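Local atomic coordinates of alpha-1,4-endofucoidanase (Mariniflexile fucanivorans, PDB entry 6DLH), a protein that hydrolyses alpha-1,4 linkages within fucoidan chains as a retaining endo-acting enzyme of glycoside hydrolase family 107, and binds several calcium ions. Residues Gly293-Phe296 and Asn301-Val304; Thr370-Val373 and Gly377-Trp380; Pro530-Asn535 and Leu566-Thr571; Gly62-Asp67 and Leu551-Val556. All coordinates share one frame; numbering follows the deposited sequence.

Interaction 1: residues Gly293-Phe296 and Asn301-Val304; sequences GHPF and NMVV
Pro295 and Met302 meet inside the long loop that runs from strand 266-269 to helix 307-321, a beta-to-alpha connection of the parallel barrel-like domain; the second segment makes a type I beta turn over Asn301-Val304, and its first residue adds an Asx turn.

The apolar part of the contact is small and buried. Met302 reaches with its sulfur, SD lying 4.2 Å from Pro295 CB, so that the side of the proline ring faces the thioether rather than a methyl group. With chi1 at 80°, CG of Met302 is tucked between the backbone N and the carbonyl carbon; beyond it the chain is nearly straight, the methyl end turns away from the proline, and the side chain also touches Trp367 of helix 361-372.

The polar part passes through a third residue. Phe296 O and Met302 O approach to 4.4 Å without bonding, and Asn312 of helix 307-321 joins the two backbones: its OD1 accepts from Phe296 N while its ND2 donates to Met302 O. One side-chain amide thereby holds both segments against the helix.

Each segment is also braced locally. His294 ND1 donates to Pro295 O over 3.0 Å, meeting a lone pair in the carbonyl plane, although the bond is bent at 136° and the acceptor is tilted out of the imidazole plane. In the turn, the backbone bond from Val304 N to Asn301 O is weak, and the side chain provides the firmer closure: Asn301 OD1 takes the hydrogen of Val303 N at 3.0 Å with an N-H...O angle of 164°.

Interaction 2: residues Thr370-Val373 and Gly377-Trp380; sequences TGIV and GITW
Gly371, in the last turn of helix 361-372, offers its bare backbone to Ile378: its CA lies 4.2 Å from Ile378 CD1. A beta carbon at this position would point at the strand and come within 2.8 Å of that same methyl, so the close approach of helix and strand depends on the missing side chain.

Ile372 follows and makes the largest share of the contact, through one branch, its CG2 methyl. CG1 takes up the crowded position between the backbone N and the carbonyl carbon (chi1 74°), which leaves CG2 beside the N and directed at the strand. There CG2 sits 3.6 Å from Ile378 CG1 and 3.7 Å from Ile378 CD1, and it also rests 4.0 Å from Gly377 CA. The two isoleucine side chains cross at about a right angle, the methyl of one set against the extended CG1-CD1 arm of the other. On its second branch, Ile378 places CG2 over one face of the Trp380 indole, 3.5 Å above the plane and toward the rim.

Leu46 and Leu412 also touch Ile372, whose side chain lies about 6 Å from the calcium ion held by Thr77 and Asp79. At Val373 the backbone leaves the helical conformation, and a short loop leads into strand 377-379, which pairs in parallel with strand 341-342: the closing half of a beta-alpha-beta crossover, the repeating unit of beta/alpha barrels.

Interaction 3: residues Pro530-Asn535 and Leu566-Thr571; sequences PVWFSN and LTITKT
Trp532 and Ile568 pack across the interior of an immunoglobulin-like beta domain, between the short strand 531-532 and the edge strand 567-572 of a different sheet. The indole meets Ile568 with its edge: Trp532 CH2 is 3.9 Å from Ile568 CG2, a methyl that lies near the ring plane. Trp532 has CG beside its backbone N (chi1 -66°), and chi2 of 94° turns the indole so that its benzo end extends into the core, where the two side chains cross obliquely. Ile568 meets it with the branch that stands anti to its own N, since CG1 occupies the position next to that N.

One layer along, Leu566 CD2 lies 3.8 Å from Pro530 CB. The leucine places CD1 anti to CA (chi2 -179°), running on to Leu554, while the other methyl turns to the proline, so the fork spans two neighbours. Pro530 in turn touches Asp560 and Leu566 touches Asp609, both ligands of the same calcium ion, which puts this end of the core beside the metal site.

Phe605 and Val607 of strand 599-608 pack on Trp532 as well, and its buried polar atom is satisfied: NE1 donates to the backbone O of Ser614.

Interaction 4: residues Gly62-Asp67 and Leu551-Val556; sequences GIRIDD and LLKLGV
Arg64 NH1 is bound twice, to Ile63 O at 2.9 Å and to Asp127 OD2 in a salt bridge, and this fixes the guanidinium beside Lys553. The Ile63 oxygen lies close to the guanidinium plane, whereas NH1 stands well above the carbonyl plane. A bend at chi2 (-66°) folds the arginine back over its own backbone to reach it. Lys553 crosses the arginine at about a right angle and presents its aliphatic CD to the guanidinium edge, 3.6 Å from Arg64 NH2. Although NH2 and Lys553 NZ are only 4.6 Å apart, Asp127 pairs with both residues, OD1 taking the lysine, and probably offsets their repulsion. Substituting an alanine for Arg64 would probably cost Asp127 OD2 its salt bridge and open a gap beside the lysine chain.

Next to this pair, Leu551 packs on bare backbone, its CD1 3.8 Å from Gly62 CA. A beta carbon on Gly62 would come within 3.0 Å of Leu551 CD2.

The contact joins two domains: 62-67 runs into the start of helix 66-71 of the barrel-like domain and lies against helix 129-139 through Ser132 and Trp133, while strand 550-553 pairs with strand 586-590 in the immunoglobulin-like domain.

The four contacts form two pairs. Interactions 1 and 2 belong to the barrel-like domain, with centres 14 Å apart, and touch where Met302 CE lies 4.0 Å from Trp380 CZ3. Interaction 3 lies inside the immunoglobulin-like domain, and interaction 4, its centre 15 Å away, joins that domain to the barrel-like one: Leu566 CD1 packs 3.6 Å from Leu554 CD1, so the core beside one calcium site touches segment 551-556. Interaction 4, its segments 484 residues apart in sequence, encloses interactions 1 and 2 and alternates with interaction 3 along the chain. Interactions 1 and 3, their centres about 50 Å apart, flank the chain's centre. Interactions 2 and 3 each neighbour a different calcium ion.

Interaction 1: residues Gly293-Phe296 and Asn301-Val304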
loop_
_atom_site.group_PDB
_atom_site.type_symbol
_atom_site.label_atom_id
_atom_site.label_comp_id
_atom_site.label_asym_id
_atom_site.label_seq_id
_atom_site.Cartn_x
_atom_site.Cartn_y
_atom_site.Cartn_z
ATOM N N GLY A 293 8.267 15.441 -12.954
ATOM C CA GLY A 293 7.193 16.196 -13.583
ATOM C C GLY A 293 6.106 16.636 -12.604
ATOM O O GLY A 293 4.927 16.507 -12.895
ATOM N N HIS A 294 6.518 17.167 -11.451
ATOM C CA HIS A 294 5.620 17.797 -10.497
ATOM C C HIS A 294 4.949 18.996 -11.174
ATOM O O HIS A 294 5.602 19.746 -11.896
ATOM C CB HIS A 294 6.455 18.209 -9.283
ATOM C CG HIS A 294 5.687 18.623 -8.075
ATOM N ND1 HIS A 294 5.177 19.905 -7.924
ATOM C CD2 HIS A 294 5.411 17.963 -6.925
ATOM C CE1 HIS A 294 4.587 20.003 -6.748
ATOM N NE2 HIS A 294 4.721 18.830 -6.117
ATOM N N PRO A 295 3.627 19.214 -10.991
ATOM C CA PRO A 295 2.961 20.372 -11.587
ATOM C C PRO A 295 3.361 21.708 -10.957
ATOM O O PRO A 295 3.882 21.754 -9.847
ATOM C CB PRO A 295 1.465 20.087 -11.374
ATOM C CG PRO A 295 1.412 19.123 -10.214
ATOM C CD PRO A 295 2.705 18.336 -10.258
ATOM N N PHE A 296 3.106 22.798 -11.687
ATOM C CA PHE A 296 3.221 24.132 -11.128
ATOM C C PHE A 296 2.142 24.329 -10.064
ATOM O O PHE A 296 1.082 23.707 -10.123
ATOM C CB PHE A 296 3.044 25.170 -12.233
ATOM C CG PHE A 296 4.149 25.205 -13.258
ATOM C CD1 PHE A 296 5.230 26.061 -13.097
ATOM C CD2 PHE A 296 4.093 24.405 -14.390
ATOM C CE1 PHE A 296 6.235 26.108 -14.053
ATOM C CE2 PHE A 296 5.099 24.452 -15.343
ATOM C CZ PHE A 296 6.175 25.298 -15.172
ATOM N N ASN A 301 -5.260 23.019 -5.509
ATOM C CA ASN A 301 -5.829 22.844 -6.830
ATOM C C ASN A 301 -4.779 23.219 -7.875
ATOM O O ASN A 301 -4.320 24.350 -7.904
ATOM C CB ASN A 301 -7.128 23.647 -6.933
ATOM C CG ASN A 301 -7.945 23.298 -8.155
ATOM O OD1 ASN A 301 -7.396 22.880 -9.176
ATOM N ND2 ASN A 301 -9.253 23.485 -8.064
ATOM N N MET A 302 -4.423 22.280 -8.756
ATOM C CA MET A 302 -3.339 22.534 -9.697
ATOM C C MET A 302 -3.806 23.379 -10.890
ATOM O O MET A 302 -2.995 23.680 -11.775
ATOM C CB MET A 302 -2.698 21.229 -10.193
ATOM C CG MET A 302 -3.470 20.532 -11.286
ATOM S SD MET A 302 -2.564 19.231 -12.228
ATOM C CE MET A 302 -3.900 18.696 -13.292
ATOM N N VAL A 303 -5.094 23.772 -10.921
ATOM C CA VAL A 303 -5.568 24.648 -11.988
ATOM C C VAL A 303 -6.287 25.886 -11.443
ATOM O O VAL A 303 -6.874 26.633 -12.231
ATOM C CB VAL A 303 -6.424 23.915 -13.045
ATOM C CG1 VAL A 303 -5.650 22.810 -13.745
ATOM C CG2 VAL A 303 -7.736 23.397 -12.490
ATOM N N VAL A 304 -6.266 26.085 -10.113
ATOM C CA VAL A 304 -6.788 27.297 -9.491
ATOM C C VAL A 304 -5.752 27.836 -8.500
ATOM O O VAL A 304 -5.277 27.092 -7.644
ATOM C CB VAL A 304 -8.157 27.077 -8.808
ATOM C CG1 VAL A 304 -8.663 28.346 -8.130
ATOM C CG2 VAL A 304 -9.219 26.558 -9.768
#

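Interaction 2: residues Thr370-Val373 and Gly377-Trp380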
loop_
_atom_site.group_PDB
_atom_site.type_symbol
_atom_site.label_atom_id
_atom_site.label_comp_id
_atom_site.label_asym_id
_atom_site.label_seq_id
_atom_site.Cartn_x
_atom_site.Cartn_y
_atom_site.Cartn_z
ATOM N N THR A 370 -3.661 14.835 -25.134
ATOM C CA THR A 370 -2.671 15.790 -25.602
ATOM C C THR A 370 -1.299 15.358 -25.097
ATOM O O THR A 370 -0.322 15.388 -25.834
ATOM C CB THR A 370 -3.006 17.232 -25.182
ATOM O OG1 THR A 370 -4.157 17.678 -25.902
ATOM C CG2 THR A 370 -1.873 18.199 -25.450
ATOM N N GLY A 371 -1.241 14.942 -23.832
ATOM C CA GLY A 371 0.027 14.637 -23.187
ATOM C C GLY A 371 0.693 13.352 -23.690
ATOM O O GLY A 371 1.919 13.296 -23.745
ATOM N N ILE A 372 -0.096 12.316 -24.025
ATOM C CA ILE A 372 0.471 10.982 -24.203
ATOM C C ILE A 372 0.341 10.463 -25.639
ATOM O O ILE A 372 1.170 9.664 -26.071
ATOM C CB ILE A 372 -0.031 9.956 -23.155
ATOM C CG1 ILE A 372 -1.472 9.493 -23.400
ATOM C CG2 ILE A 372 0.163 10.460 -21.734
ATOM C CD1 ILE A 372 -1.925 8.354 -22.483
ATOM N N VAL A 373 -0.689 10.876 -26.390
ATOM C CA VAL A 373 -0.845 10.309 -27.728
ATOM C C VAL A 373 0.281 10.830 -28.623
ATOM O O VAL A 373 0.290 12.003 -28.998
ATOM C CB VAL A 373 -2.237 10.561 -28.330
ATOM C CG1 VAL A 373 -2.356 9.988 -29.736
ATOM C CG2 VAL A 373 -3.336 10.003 -27.441
ATOM N N GLY A 377 4.428 10.455 -20.926
ATOM C CA GLY A 377 3.674 9.626 -19.999
ATOM C C GLY A 377 3.100 10.455 -18.862
ATOM O O GLY A 377 3.622 11.529 -18.556
ATOM N N ILE A 378 2.013 9.952 -18.268
ATOM C CA ILE A 378 1.341 10.638 -17.175
ATOM C C ILE A 378 0.983 9.629 -16.088
ATOM O O ILE A 378 0.268 8.658 -16.345
ATOM C CB ILE A 378 0.090 11.399 -17.663
ATOM C CG1 ILE A 378 0.442 12.472 -18.702
ATOM C CG2 ILE A 378 -0.642 11.997 -16.464
ATOM C CD1 ILE A 378 -0.765 13.133 -19.337
ATOM N N THR A 379 1.501 9.873 -14.875
ATOM C CA THR A 379 0.964 9.249 -13.680
ATOM C C THR A 379 -0.123 10.159 -13.125
ATOM O O THR A 379 0.186 11.171 -12.508
ATOM C CB THR A 379 2.026 9.084 -12.585
ATOM O OG1 THR A 379 3.171 8.437 -13.136
ATOM C CG2 THR A 379 1.519 8.280 -11.408
ATOM N N TRP A 380 -1.393 9.815 -13.353
ATOM C CA TRP A 380 -2.440 10.593 -12.717
ATOM C C TRP A 380 -2.440 10.290 -11.227
ATOM O O TRP A 380 -2.400 9.127 -10.827
ATOM C CB TRP A 380 -3.814 10.324 -13.345
ATOM C CG TRP A 380 -4.054 11.180 -14.549
ATOM C CD1 TRP A 380 -3.988 10.803 -15.861
ATOM C CD2 TRP A 380 -4.341 12.588 -14.544
ATOM N NE1 TRP A 380 -4.255 11.872 -16.673
ATOM C CE2 TRP A 380 -4.465 12.983 -15.891
ATOM C CE3 TRP A 380 -4.530 13.539 -13.534
ATOM C CZ2 TRP A 380 -4.782 14.292 -16.248
ATOM C CZ3 TRP A 380 -4.839 14.834 -13.884
ATOM C CH2 TRP A 380 -4.952 15.199 -15.226
#

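Interaction 3: residues Pro530-Asn535 and Leu566-Thr571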
loop_
_atom_site.group_PDB
_atom_site.type_symbol
_atom_site.label_atom_id
_atom_site.label_comp_id
_atom_site.label_asym_id
_atom_site.label_seq_id
_atom_site.Cartn_x
_atom_site.Cartn_y
_atom_site.Cartn_z
ATOM N N PRO A 530 -7.708 -29.488 -1.442
ATOM C CA PRO A 530 -6.939 -28.364 -0.907
ATOM C C PRO A 530 -6.621 -28.673 0.554
ATOM O O PRO A 530 -7.455 -29.251 1.245
ATOM C CB PRO A 530 -7.906 -27.182 -1.060
ATOM C CG PRO A 530 -9.276 -27.814 -0.936
ATOM C CD PRO A 530 -9.139 -29.177 -1.590
ATOM N N VAL A 531 -5.412 -28.293 0.998
ATOM C CA VAL A 531 -4.855 -28.752 2.266
ATOM C C VAL A 531 -4.387 -27.570 3.116
ATOM O O VAL A 531 -3.892 -26.578 2.589
ATOM C CB VAL A 531 -3.701 -29.752 2.045
ATOM C CG1 VAL A 531 -4.189 -31.121 1.602
ATOM C CG2 VAL A 531 -2.644 -29.214 1.093
ATOM N N TRP A 532 -4.519 -27.712 4.441
ATOM C CA TRP A 532 -3.935 -26.785 5.401
ATOM C C TRP A 532 -2.468 -27.139 5.660
ATOM O O TRP A 532 -2.030 -28.247 5.360
ATOM C CB TRP A 532 -4.738 -26.791 6.705
ATOM C CG TRP A 532 -6.133 -26.258 6.594
ATOM C CD1 TRP A 532 -7.272 -26.977 6.376
ATOM C CD2 TRP A 532 -6.548 -24.888 6.739
ATOM N NE1 TRP A 532 -8.366 -26.153 6.366
ATOM C CE2 TRP A 532 -7.954 -24.863 6.581
ATOM C CE3 TRP A 532 -5.874 -23.681 6.967
ATOM C CZ2 TRP A 532 -8.692 -23.682 6.651
ATOM C CZ3 TRP A 532 -6.606 -22.515 7.036
ATOM C CH2 TRP A 532 -7.993 -22.519 6.884
ATOM N N PHE A 533 -1.714 -26.182 6.222
ATOM C CA PHE A 533 -0.295 -26.365 6.499
ATOM C C PHE A 533 -0.099 -27.405 7.605
ATOM O O PHE A 533 0.730 -28.302 7.470
ATOM C CB PHE A 533 0.389 -25.028 6.812
ATOM C CG PHE A 533 1.805 -25.152 7.320
ATOM C CD1 PHE A 533 2.855 -25.404 6.446
ATOM C CD2 PHE A 533 2.085 -25.041 8.676
ATOM C CE1 PHE A 533 4.153 -25.537 6.919
ATOM C CE2 PHE A 533 3.382 -25.179 9.149
ATOM C CZ PHE A 533 4.415 -25.426 8.271
ATOM N N SER A 534 -0.878 -27.279 8.685
ATOM C CA SER A 534 -0.818 -28.212 9.798
ATOM C C SER A 534 -2.144 -28.245 10.551
ATOM O O SER A 534 -3.057 -27.464 10.279
ATOM C CB SER A 534 0.333 -27.897 10.720
ATOM O OG SER A 534 0.082 -26.704 11.440
ATOM N N ASN A 535 -2.218 -29.174 11.511
ATOM C CA ASN A 535 -3.395 -29.423 12.320
ATOM C C ASN A 535 -2.935 -29.971 13.669
ATOM O O ASN A 535 -2.439 -31.093 13.734
ATOM C CB ASN A 535 -4.347 -30.393 11.613
ATOM C CG ASN A 535 -5.664 -30.579 12.335
ATOM O OD1 ASN A 535 -5.971 -29.861 13.289
ATOM N ND2 ASN A 535 -6.448 -31.547 11.886
ATOM N N LEU A 566 -10.005 -20.876 -4.017
ATOM C CA LEU A 566 -10.318 -21.469 -2.725
ATOM C C LEU A 566 -11.229 -20.560 -1.909
ATOM O O LEU A 566 -11.155 -19.339 -2.018
ATOM C CB LEU A 566 -9.020 -21.743 -1.956
ATOM C CG LEU A 566 -8.015 -22.665 -2.648
ATOM C CD1 LEU A 566 -6.789 -22.875 -1.773
ATOM C CD2 LEU A 566 -8.654 -24.001 -3.008
ATOM N N THR A 567 -12.060 -21.191 -1.073
ATOM C CA THR A 567 -12.913 -20.523 -0.103
ATOM C C THR A 567 -12.612 -21.091 1.282
ATOM O O THR A 567 -12.517 -22.308 1.447
ATOM C CB THR A 567 -14.396 -20.745 -0.432
ATOM O OG1 THR A 567 -14.594 -20.408 -1.807
ATOM C CG2 THR A 567 -15.339 -19.969 0.463
ATOM N N ILE A 568 -12.473 -20.189 2.263
ATOM C CA ILE A 568 -12.285 -20.560 3.654
ATOM C C ILE A 568 -13.547 -20.198 4.421
ATOM O O ILE A 568 -14.124 -19.135 4.204
ATOM C CB ILE A 568 -11.044 -19.870 4.255
ATOM C CG1 ILE A 568 -9.771 -20.246 3.494
ATOM C CG2 ILE A 568 -10.924 -20.168 5.746
ATOM C CD1 ILE A 568 -8.567 -19.463 3.924
ATOM N N THR A 569 -13.947 -21.100 5.322
ATOM C CA THR A 569 -15.116 -20.935 6.164
ATOM C C THR A 569 -14.728 -21.299 7.590
ATOM O O THR A 569 -13.979 -22.251 7.811
ATOM C CB THR A 569 -16.247 -21.877 5.724
ATOM O OG1 THR A 569 -16.376 -21.808 4.305
ATOM C CG2 THR A 569 -17.577 -21.568 6.381
ATOM N N LYS A 570 -15.236 -20.514 8.543
ATOM C CA LYS A 570 -15.250 -20.910 9.937
ATOM C C LYS A 570 -16.461 -21.818 10.134
ATOM O O LYS A 570 -17.577 -21.424 9.801
ATOM C CB LYS A 570 -15.349 -19.656 10.810
ATOM C CG LYS A 570 -15.654 -19.886 12.285
ATOM C CD LYS A 570 -15.706 -18.591 13.062
ATOM C CE LYS A 570 -16.167 -18.772 14.489
ATOM N NZ LYS A 570 -16.435 -17.473 15.149
ATOM N N THR A 571 -16.227 -23.029 10.666
ATOM C CA THR A 571 -17.294 -24.014 10.782
ATOM C C THR A 571 -17.699 -24.260 12.237
ATOM O O THR A 571 -18.778 -24.786 12.488
ATOM C CB THR A 571 -17.025 -25.293 9.969
ATOM O OG1 THR A 571 -15.842 -25.924 10.456
ATOM C CG2 THR A 571 -16.911 -25.059 8.476
#

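Interaction 4: residues Gly62-Asp67 and Leu551-Val556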
loop_
_atom_site.group_PDB
_atom_site.type_symbol
_atom_site.label_atom_id
_atom_site.label_comp_id
_atom_site.label_asym_id
_atom_site.label_seq_id
_atom_site.Cartn_x
_atom_site.Cartn_y
_atom_site.Cartn_z
ATOM N N GLY A 62 -1.531 -6.884 5.602
ATOM C CA GLY A 62 -2.736 -7.525 5.096
ATOM C C GLY A 62 -3.509 -6.687 4.074
ATOM O O GLY A 62 -4.536 -7.133 3.569
ATOM N N ILE A 63 -3.015 -5.481 3.766
ATOM C CA ILE A 63 -3.708 -4.577 2.861
ATOM C C ILE A 63 -3.463 -5.050 1.434
ATOM O O ILE A 63 -2.362 -5.497 1.118
ATOM C CB ILE A 63 -3.284 -3.112 3.103
ATOM C CG1 ILE A 63 -3.757 -2.613 4.476
ATOM C CG2 ILE A 63 -3.733 -2.194 1.966
ATOM C CD1 ILE A 63 -5.255 -2.723 4.716
ATOM N N ARG A 64 -4.508 -4.971 0.594
ATOM C CA ARG A 64 -4.466 -5.564 -0.736
ATOM C C ARG A 64 -4.995 -4.572 -1.774
ATOM O O ARG A 64 -5.867 -3.767 -1.471
ATOM C CB ARG A 64 -5.254 -6.881 -0.739
ATOM C CG ARG A 64 -4.688 -7.948 0.191
ATOM C CD ARG A 64 -3.325 -8.397 -0.302
ATOM N NE ARG A 64 -2.741 -9.504 0.435
ATOM C CZ ARG A 64 -1.752 -9.383 1.313
ATOM N NH1 ARG A 64 -1.276 -8.187 1.617
ATOM N NH2 ARG A 64 -1.240 -10.459 1.886
ATOM N N ILE A 65 -4.478 -4.667 -3.009
ATOM C CA ILE A 65 -4.875 -3.777 -4.090
ATOM C C ILE A 65 -5.990 -4.399 -4.940
ATOM O O ILE A 65 -6.434 -3.786 -5.913
ATOM C CB ILE A 65 -3.651 -3.367 -4.938
ATOM C CG1 ILE A 65 -3.947 -2.118 -5.779
ATOM C CG2 ILE A 65 -3.163 -4.537 -5.794
ATOM C CD1 ILE A 65 -2.737 -1.508 -6.453
ATOM N N ASP A 66 -6.458 -5.603 -4.568
ATOM C CA ASP A 66 -7.318 -6.423 -5.418
ATOM C C ASP A 66 -8.674 -5.778 -5.707
ATOM O O ASP A 66 -9.186 -5.901 -6.816
ATOM C CB ASP A 66 -7.447 -7.862 -4.904
ATOM C CG ASP A 66 -6.111 -8.579 -4.937
ATOM O OD1 ASP A 66 -5.261 -8.260 -4.078
ATOM O OD2 ASP A 66 -5.914 -9.417 -5.843
ATOM N N ASP A 67 -9.270 -5.124 -4.707
ATOM C CA ASP A 67 -10.548 -4.453 -4.897
ATOM C C ASP A 67 -10.401 -3.344 -5.939
ATOM O O ASP A 67 -11.259 -3.186 -6.809
ATOM C CB ASP A 67 -11.117 -3.936 -3.572
ATOM C CG ASP A 67 -11.672 -5.038 -2.682
ATOM O OD1 ASP A 67 -11.832 -6.170 -3.179
ATOM O OD2 ASP A 67 -11.950 -4.754 -1.498
ATOM N N LEU A 551 -3.569 -13.280 9.753
ATOM C CA LEU A 551 -3.764 -13.527 8.334
ATOM C C LEU A 551 -3.663 -15.019 8.028
ATOM O O LEU A 551 -2.904 -15.749 8.661
ATOM C CB LEU A 551 -2.710 -12.745 7.543
ATOM C CG LEU A 551 -2.790 -11.223 7.673
ATOM C CD1 LEU A 551 -1.585 -10.559 7.027
ATOM C CD2 LEU A 551 -4.085 -10.697 7.069
ATOM N N LEU A 552 -4.440 -15.447 7.030
ATOM C CA LEU A 552 -4.283 -16.758 6.429
ATOM C C LEU A 552 -4.003 -16.554 4.944
ATOM O O LEU A 552 -4.767 -15.876 4.270
ATOM C CB LEU A 552 -5.569 -17.558 6.667
ATOM C CG LEU A 552 -5.933 -17.784 8.134
ATOM C CD1 LEU A 552 -7.283 -18.473 8.260
ATOM C CD2 LEU A 552 -4.854 -18.591 8.844
ATOM N N LYS A 553 -2.906 -17.132 4.448
ATOM C CA LYS A 553 -2.439 -16.809 3.108
ATOM C C LYS A 553 -2.114 -18.073 2.316
ATOM O O LYS A 553 -1.414 -18.966 2.798
ATOM C CB LYS A 553 -1.209 -15.896 3.172
ATOM C CG LYS A 553 -1.429 -14.541 3.831
ATOM C CD LYS A 553 -0.345 -13.534 3.508
ATOM C CE LYS A 553 0.942 -13.769 4.267
ATOM N NZ LYS A 553 2.081 -13.081 3.617
ATOM N N LEU A 554 -2.611 -18.109 1.075
ATOM C CA LEU A 554 -2.308 -19.159 0.118
ATOM C C LEU A 554 -0.793 -19.329 0.043
ATOM O O LEU A 554 -0.057 -18.346 -0.055
ATOM C CB LEU A 554 -2.907 -18.750 -1.234
ATOM C CG LEU A 554 -2.819 -19.763 -2.378
ATOM C CD1 LEU A 554 -3.764 -20.938 -2.148
ATOM C CD2 LEU A 554 -3.123 -19.088 -3.716
ATOM N N GLY A 555 -0.339 -20.585 0.145
ATOM C CA GLY A 555 1.072 -20.914 0.017
ATOM C C GLY A 555 1.811 -20.872 1.355
ATOM O O GLY A 555 2.981 -21.250 1.426
ATOM N N VAL A 556 1.124 -20.401 2.404
ATOM C CA VAL A 556 1.696 -20.326 3.742
ATOM C C VAL A 556 0.851 -21.195 4.671
ATOM O O VAL A 556 1.368 -22.111 5.308
ATOM C CB VAL A 556 1.774 -18.877 4.268
ATOM C CG1 VAL A 556 2.501 -18.790 5.603
ATOM C CG2 VAL A 556 2.401 -17.925 3.260
#